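Local coordinates for glycosyl hydrolases family 31 family protein (Aspergillus niger, PDB 6DRU) that releases alpha-xylose from the non-reducing terminal glucose of xyloglucan oligosaccharides, as a glycoside hydrolase of family 31, at residues W492-L495 / A496-A500; N635-Y638 / T639-Y643. All coordinates share one frame; numbering follows the deposited sequence.

Overall arrangement
Coming from the N terminus, the chain first reaches interaction 1, the opening turns of helix 492-508 in the TIM barrel, and only much later interaction 2, around the short helix 637-640 in the C-terminal domain. Each is a local contact within one unbroken run, so neither closes a long loop; they follow in series and neither nest nor cross. Their centres lie about 11 Å apart, and they pack directly: Val499 and Ala500 rest on the carbonyl of Thr640, and Ala496 meets the amide of Gln641. The glycan joins them as well. Its first sugar sits on Asn637, and the second, linked through O4, reaches Asp493, so protein and carbohydrate together span the barrel-to-domain junction.

Interaction 1 (W492-L495 / A496-A500); sequences WDTL and AVQVA. With NAG (2-acetamido-2-deoxy-beta-D-glucopyranose), chain E.
Gln498 folds back on Thr494 through two successive turns, chi1 -63° and chi2 -47°, which bend the chain back so that its amide lies beside Thr494. Thr494 has its methyl CG2 opposite the backbone N, and the two side chains run next to each other in the same direction, with CG2 of Thr494 3.5 Å from NE2 of Gln498. The same bend brings NE2 of Gln498 to the carbonyl O of Thr494 at 3.4 Å, a weak hydrogen bond. That oxygen also takes the regular helical bond from Gln498 N (3.2 Å), which arrives almost in line with the carbonyl, and a weak one from Val497 N. One residue thus supplies two of its donors, from backbone and side chain. The far ends of the pair look elsewhere: OE1 of Gln498 bonds to Ser485 OG, and OG1 of Thr494 to Thr489 OG1.

Asp493 O is shared in a similar way, by weak bonds from Ala496 N and Val497 N, a mix of i+3 and i+4 spacing in the first turn of the helix. The carboxylate of Asp493 instead leans on the second N-acetylglucosamine of a glycan, OD1 lying 3.3 Å from C5 of that sugar, and a mannose touches the same residue.

This is the start of the helix in a beta-alpha-beta unit of the TIM barrel, between strands 481-484 and 513-514. The preceding loop holds Asp487, the probable proton donor, whose side chain lies about 9 Å from that of Gln498. On the barrel's outer layer, helix 535-548 covers the nonpolar flank: Trp547 packs against Leu495 and Val499, while Trp492 lies on Leu540 and Arg543.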
ATOM      1  N   TRP A 492      44.348   3.853  12.170  1.00 72.49           N
ATOM      2  CA  TRP A 492      44.567   3.089  13.394  1.00 67.75           C
ATOM      3  C   TRP A 492      43.255   2.707  14.065  1.00 63.35           C
ATOM      4  O   TRP A 492      43.107   1.578  14.547  1.00 66.77           O
ATOM      5  CB  TRP A 492      45.455   3.877  14.356  1.00 68.91           C
ATOM      6  CG  TRP A 492      46.896   3.846  13.975  1.00 62.93           C
ATOM      7  CD1 TRP A 492      47.603   4.830  13.350  1.00 69.60           C
ATOM      8  CD2 TRP A 492      47.812   2.766  14.187  1.00 60.02           C
ATOM      9  NE1 TRP A 492      48.905   4.430  13.163  1.00 73.20           N
ATOM     10  CE2 TRP A 492      49.058   3.166  13.668  1.00 62.38           C
ATOM     11  CE3 TRP A 492      47.699   1.498  14.771  1.00 61.86           C
ATOM     12  CZ2 TRP A 492      50.183   2.346  13.713  1.00 64.07           C
ATOM     13  CZ3 TRP A 492      48.817   0.686  14.812  1.00 64.19           C
ATOM     14  CH2 TRP A 492      50.042   1.113  14.287  1.00 68.24           C
ATOM     15  N   ASP A 493      42.292   3.632  14.108  1.00 53.32           N
ATOM     16  CA  ASP A 493      41.031   3.351  14.784  1.00 60.18           C
ATOM     17  C   ASP A 493      40.298   2.180  14.143  1.00 63.32           C
ATOM     18  O   ASP A 493      39.620   1.416  14.840  1.00 58.66           O
ATOM     19  CB  ASP A 493      40.145   4.597  14.786  1.00 61.64           C
ATOM     20  CG  ASP A 493      38.873   4.409  15.592  1.00 82.50           C
ATOM     21  OD1 ASP A 493      38.938   3.806  16.685  1.00 80.95           O
ATOM     22  OD2 ASP A 493      37.805   4.868  15.133  1.00 85.73           O
ATOM     23  N   THR A 494      40.427   2.018  12.825  1.00 62.42           N
ATOM     24  CA  THR A 494      39.744   0.926  12.140  1.00 61.67           C
ATOM     25  C   THR A 494      40.263  -0.430  12.602  1.00 64.25           C
ATOM     26  O   THR A 494      39.486  -1.374  12.781  1.00 62.32           O
ATOM     27  CB  THR A 494      39.906   1.074  10.629  1.00 54.11           C
ATOM     28  OG1 THR A 494      39.264   2.278  10.191  1.00 58.62           O
ATOM     29  CG2 THR A 494      39.297  -0.108   9.909  1.00 52.41           C
ATOM     30  N   LEU A 495      41.577  -0.545  12.803  1.00 64.21           N
ATOM     31  CA  LEU A 495      42.141  -1.818  13.238  1.00 62.93           C
ATOM     32  C   LEU A 495      41.570  -2.251  14.582  1.00 62.13           C
ATOM     33  O   LEU A 495      41.373  -3.449  14.816  1.00 58.45           O
ATOM     34  CB  LEU A 495      43.664  -1.712  13.305  1.00 55.65           C
ATOM     35  CG  LEU A 495      44.426  -2.804  14.057  1.00 59.42           C
ATOM     36  CD1 LEU A 495      44.373  -4.110  13.292  1.00 61.08           C
ATOM     37  CD2 LEU A 495      45.863  -2.379  14.295  1.00 71.21           C
ATOM     38  N   ALA A 496      41.274  -1.293  15.465  1.00 62.67           N
ATOM     39  CA  ALA A 496      40.721  -1.633  16.771  1.00 66.10           C
ATOM     40  C   ALA A 496      39.275  -2.105  16.679  1.00 67.98           C
ATOM     41  O   ALA A 496      38.856  -2.967  17.461  1.00 65.11           O
ATOM     42  CB  ALA A 496      40.825  -0.433  17.712  1.00 54.53           C
ATOM     43  N   VAL A 497      38.495  -1.559  15.742  1.00 70.33           N
ATOM     44  CA  VAL A 497      37.083  -1.921  15.669  1.00 70.58           C
ATOM     45  C   VAL A 497      36.865  -3.258  14.966  1.00 66.12           C
ATOM     46  O   VAL A 497      35.835  -3.903  15.194  1.00 65.51           O
ATOM     47  CB  VAL A 497      36.256  -0.812  14.995  1.00 57.72           C
ATOM     48  CG1 VAL A 497      36.577   0.539  15.617  1.00 55.66           C
ATOM     49  CG2 VAL A 497      36.486  -0.787  13.500  1.00 58.92           C
ATOM     50  N   GLN A 498      37.800  -3.689  14.113  1.00 58.99           N
ATOM     51  CA  GLN A 498      37.610  -4.938  13.381  1.00 57.92           C
ATOM     52  C   GLN A 498      37.547  -6.136  14.316  1.00 66.27           C
ATOM     53  O   GLN A 498      36.888  -7.133  13.999  1.00 67.47           O
ATOM     54  CB  GLN A 498      38.735  -5.138  12.364  1.00 62.91           C
ATOM     55  CG  GLN A 498      38.801  -4.079  11.284  1.00 62.67           C
ATOM     56  CD  GLN A 498      37.444  -3.784  10.683  1.00 73.00           C
ATOM     57  OE1 GLN A 498      36.823  -4.652  10.070  1.00 82.74           O
ATOM     58  NE2 GLN A 498      36.976  -2.555  10.852  1.00 73.38           N
ATOM     59  N   VAL A 499      38.227  -6.063  15.463  1.00 66.63           N
ATOM     60  CA  VAL A 499      38.274  -7.200  16.379  1.00 67.43           C
ATOM     61  C   VAL A 499      36.879  -7.514  16.908  1.00 66.26           C
ATOM     62  O   VAL A 499      36.438  -8.669  16.899  1.00 63.52           O
ATOM     63  CB  VAL A 499      39.263  -6.928  17.526  1.00 70.09           C
ATOM     64  CG1 VAL A 499      39.396  -8.158  18.411  1.00 66.43           C
ATOM     65  CG2 VAL A 499      40.612  -6.508  16.972  1.00 65.80           C
ATOM     66  N   ALA A 500      36.165  -6.486  17.377  1.00 68.11           N
ATOM     67  CA  ALA A 500      34.838  -6.701  17.943  1.00 66.38           C
ATOM     68  C   ALA A 500      33.856  -7.228  16.903  1.00 68.32           C
ATOM     69  O   ALA A 500      32.927  -7.966  17.249  1.00 64.09           O
ATOM     70  CB  ALA A 500      34.314  -5.405  18.560  1.00 66.64           C
TER
HETATM   71  C1  NAG E   2      37.341   5.482  19.934  1.00 71.97           C
HETATM   72  C2  NAG E   2      36.255   6.533  20.034  1.00 67.70           C
HETATM   73  C3  NAG E   2      36.103   7.314  18.781  1.00 68.21           C
HETATM   74  C4  NAG E   2      37.442   7.810  18.281  1.00 67.95           C
HETATM   75  C5  NAG E   2      38.427   6.666  18.201  1.00 69.52           C
HETATM   76  C6  NAG E   2      39.783   7.185  17.774  1.00 77.51           C
HETATM   77  C7  NAG E   2      34.404   6.085  21.601  1.00 77.39           C
HETATM   78  C8  NAG E   2      33.086   5.406  21.907  1.00 73.75           C
HETATM   79  N2  NAG E   2      35.020   5.900  20.337  1.00 83.67           N
HETATM   80  O3  NAG E   2      35.208   8.379  19.006  1.00 64.57           O
HETATM   81  O4  NAG E   2      37.280   8.367  16.999  1.00 65.05           O
HETATM   82  O5  NAG E   2      38.534   6.056  19.463  1.00 77.60           O
HETATM   83  O6  NAG E   2      40.237   8.142  18.705  1.00 97.75           O
HETATM   84  O7  NAG E   2      34.937   6.788  22.437  1.00 70.77           O

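Interaction 2 (N635-Y638 / T639-Y643); sequences NSNY and TTQQY. With NAG (2-acetamido-2-deoxy-beta-D-glucopyranose), chain B.
Asn637 and Gln641 clasp the root of an N-linked glycan on the capped helix 637-640, where Asn637-Tyr638-Thr639 forms the N-X-T sequon. ND2 of Asn637 is bonded covalently to C1 of the first N-acetylglucosamine, and its N-H goes to OE1 of Gln641 at 2.7 Å (155°). That donor stands above the Gln641 carbonyl plane, though the bond stays close to the plane of the Asn637 amide. Extended beyond CG, Gln641 also sends NE2 to the sugar's acetyl O7, a weak bond of 3.3 Å. Outside this pair, His158 NE2 bonds to the same OE1, and Thr655 OG1 holds the sugar.

Behind them, three donors converge on Ser636 O: Thr640 N (3.0 Å) nearly in line with the carbonyl, Thr639 N (3.0 Å) and Thr640 OG1 out of its plane. Ser636 is the N-cap: its OG takes the N-H of Tyr638. Asn635, just before, closes the preceding helix 628-633 in a Schellman motif.

Further along, Gln642 runs beside Tyr638 with ring and amide planes 64° apart; its NE2 bonds to Tyr665 O, while OE1 of Gln642 lies 3.3 Å from CD1 of Tyr638.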
ATOM      1  N   ASN A 635      31.798  -2.795  27.444  1.00 66.43           N
ATOM      2  CA  ASN A 635      32.549  -2.837  26.192  1.00 65.91           C
ATOM      3  C   ASN A 635      33.952  -2.260  26.377  1.00 68.63           C
ATOM      4  O   ASN A 635      34.409  -1.402  25.619  1.00 75.25           O
ATOM      5  CB  ASN A 635      31.789  -2.117  25.077  1.00 70.99           C
ATOM      6  CG  ASN A 635      30.484  -2.810  24.722  1.00 72.74           C
ATOM      7  OD1 ASN A 635      30.478  -3.898  24.142  1.00 59.60           O
ATOM      8  ND2 ASN A 635      29.368  -2.185  25.081  1.00 68.61           N
ATOM      9  N   SER A 636      34.631  -2.737  27.418  1.00 67.40           N
ATOM     10  CA  SER A 636      36.009  -2.342  27.670  1.00 68.84           C
ATOM     11  C   SER A 636      36.919  -2.827  26.546  1.00 68.72           C
ATOM     12  O   SER A 636      36.661  -3.850  25.904  1.00 72.60           O
ATOM     13  CB  SER A 636      36.485  -2.906  29.010  1.00 78.83           C
ATOM     14  OG  SER A 636      37.893  -2.812  29.140  1.00 78.18           O
ATOM     15  N   ASN A 637      37.997  -2.074  26.306  1.00 64.46           N
ATOM     16  CA  ASN A 637      38.964  -2.463  25.285  1.00 58.48           C
ATOM     17  C   ASN A 637      39.593  -3.819  25.574  1.00 66.74           C
ATOM     18  O   ASN A 637      40.091  -4.468  24.647  1.00 71.58           O
ATOM     19  CB  ASN A 637      40.063  -1.404  25.154  1.00 61.76           C
ATOM     20  CG  ASN A 637      39.522  -0.040  24.757  1.00 71.63           C
ATOM     21  OD1 ASN A 637      38.993   0.696  25.589  1.00 87.74           O
ATOM     22  ND2 ASN A 637      39.662   0.306  23.480  1.00 65.74           N
ATOM     23  N   TYR A 638      39.579  -4.265  26.834  1.00 62.00           N
ATOM     24  CA  TYR A 638      40.140  -5.568  27.175  1.00 59.80           C
ATOM     25  C   TYR A 638      39.283  -6.722  26.674  1.00 66.38           C
ATOM     26  O   TYR A 638      39.790  -7.841  26.550  1.00 67.41           O
ATOM     27  CB  TYR A 638      40.329  -5.680  28.687  1.00 68.58           C
ATOM     28  CG  TYR A 638      41.354  -4.719  29.241  1.00 68.40           C
ATOM     29  CD1 TYR A 638      42.573  -4.532  28.604  1.00 64.73           C
ATOM     30  CD2 TYR A 638      41.099  -3.991  30.395  1.00 71.46           C
ATOM     31  CE1 TYR A 638      43.512  -3.650  29.104  1.00 71.07           C
ATOM     32  CE2 TYR A 638      42.030  -3.106  30.902  1.00 74.95           C
ATOM     33  CZ  TYR A 638      43.235  -2.940  30.254  1.00 77.78           C
ATOM     34  OH  TYR A 638      44.164  -2.058  30.759  1.00 79.10           O
ATOM     35  N   THR A 639      38.002  -6.480  26.385  1.00 68.88           N
ATOM     36  CA  THR A 639      37.125  -7.521  25.869  1.00 64.01           C
ATOM     37  C   THR A 639      36.719  -7.317  24.417  1.00 63.14           C
ATOM     38  O   THR A 639      36.397  -8.300  23.743  1.00 61.66           O
ATOM     39  CB  THR A 639      35.856  -7.627  26.729  1.00 62.71           C
ATOM     40  OG1 THR A 639      35.251  -6.334  26.854  1.00 72.23           O
ATOM     41  CG2 THR A 639      36.198  -8.152  28.109  1.00 55.72           C
ATOM     42  N   THR A 640      36.734  -6.082  23.918  1.00 57.26           N
ATOM     43  CA  THR A 640      36.430  -5.817  22.519  1.00 58.71           C
ATOM     44  C   THR A 640      37.656  -5.886  21.618  1.00 69.77           C
ATOM     45  O   THR A 640      37.501  -5.895  20.391  1.00 64.25           O
ATOM     46  CB  THR A 640      35.762  -4.444  22.364  1.00 57.61           C
ATOM     47  OG1 THR A 640      36.699  -3.409  22.687  1.00 62.27           O
ATOM     48  CG2 THR A 640      34.550  -4.332  23.276  1.00 60.71           C
ATOM     49  N   GLN A 641      38.865  -5.934  22.189  1.00 71.49           N
ATOM     50  CA  GLN A 641      40.092  -5.971  21.401  1.00 62.76           C
ATOM     51  C   GLN A 641      41.038  -7.092  21.822  1.00 62.87           C
ATOM     52  O   GLN A 641      42.162  -7.158  21.312  1.00 67.21           O
ATOM     53  CB  GLN A 641      40.820  -4.622  21.475  1.00 57.14           C
ATOM     54  CG  GLN A 641      39.974  -3.437  21.029  1.00 62.92           C
ATOM     55  CD  GLN A 641      40.720  -2.119  21.115  1.00 70.58           C
ATOM     56  OE1 GLN A 641      40.114  -1.055  21.238  1.00 61.42           O
ATOM     57  NE2 GLN A 641      42.045  -2.185  21.044  1.00 77.62           N
ATOM     58  N   GLN A 642      40.623  -7.967  22.735  1.00 72.20           N
ATOM     59  CA  GLN A 642      41.356  -9.181  23.063  1.00 60.63           C
ATOM     60  C   GLN A 642      40.453 -10.385  22.844  1.00 58.72           C
ATOM     61  O   GLN A 642      39.225 -10.280  22.924  1.00 72.11           O
ATOM     62  CB  GLN A 642      41.858  -9.185  24.513  1.00 58.60           C
ATOM     63  CG  GLN A 642      42.664  -7.968  24.931  1.00 71.79           C
ATOM     64  CD  GLN A 642      43.153  -8.073  26.366  1.00 69.74           C
ATOM     65  OE1 GLN A 642      43.758  -7.142  26.901  1.00 65.97           O
ATOM     66  NE2 GLN A 642      42.897  -9.215  26.995  1.00 57.86           N
ATOM     67  N   TYR A 643      41.065 -11.536  22.575  1.00 51.33           N
ATOM     68  CA  TYR A 643      40.292 -12.744  22.332  1.00 54.68           C
ATOM     69  C   TYR A 643      41.207 -13.952  22.430  1.00 56.83           C
ATOM     70  O   TYR A 643      42.433 -13.838  22.346  1.00 59.25           O
ATOM     71  CB  TYR A 643      39.613 -12.713  20.959  1.00 59.45           C
ATOM     72  CG  TYR A 643      40.577 -12.694  19.795  1.00 59.22           C
ATOM     73  CD1 TYR A 643      41.136 -11.504  19.350  1.00 51.73           C
ATOM     74  CD2 TYR A 643      40.921 -13.869  19.137  1.00 47.06           C
ATOM     75  CE1 TYR A 643      42.016 -11.483  18.285  1.00 57.34           C
ATOM     76  CE2 TYR A 643      41.800 -13.859  18.072  1.00 45.96           C
ATOM     77  CZ  TYR A 643      42.343 -12.662  17.650  1.00 56.77           C
ATOM     78  OH  TYR A 643      43.219 -12.644  16.587  1.00 58.82           O
TER
HETATM   79  C1  NAG B   1      39.301   1.680  23.092  1.00 69.95           C
HETATM   80  C2  NAG B   1      40.166   2.394  22.071  1.00 70.44           C
HETATM   81  C3  NAG B   1      39.673   3.758  21.755  1.00 63.56           C
HETATM   82  C4  NAG B   1      38.198   3.726  21.431  1.00 68.93           C
HETATM   83  C5  NAG B   1      37.455   3.068  22.570  1.00 70.57           C
HETATM   84  C6  NAG B   1      35.971   3.041  22.265  1.00 63.77           C
HETATM   85  C7  NAG B   1      42.542   1.778  21.896  1.00 64.74           C
HETATM   86  C8  NAG B   1      43.960   1.860  22.415  1.00 65.95           C
HETATM   87  N2  NAG B   1      41.498   2.473  22.560  1.00 68.51           N
HETATM   88  O3  NAG B   1      40.420   4.281  20.681  1.00 69.42           O
HETATM   89  O4  NAG B   1      37.719   5.036  21.245  1.00 68.63           O
HETATM   90  O5  NAG B   1      37.945   1.758  22.723  1.00 74.22           O
HETATM   91  O6  NAG B   1      35.491   1.717  22.323  1.00 83.70           O
HETATM   92  O7  NAG B   1      42.297   1.111  20.910  1.00 63.34           O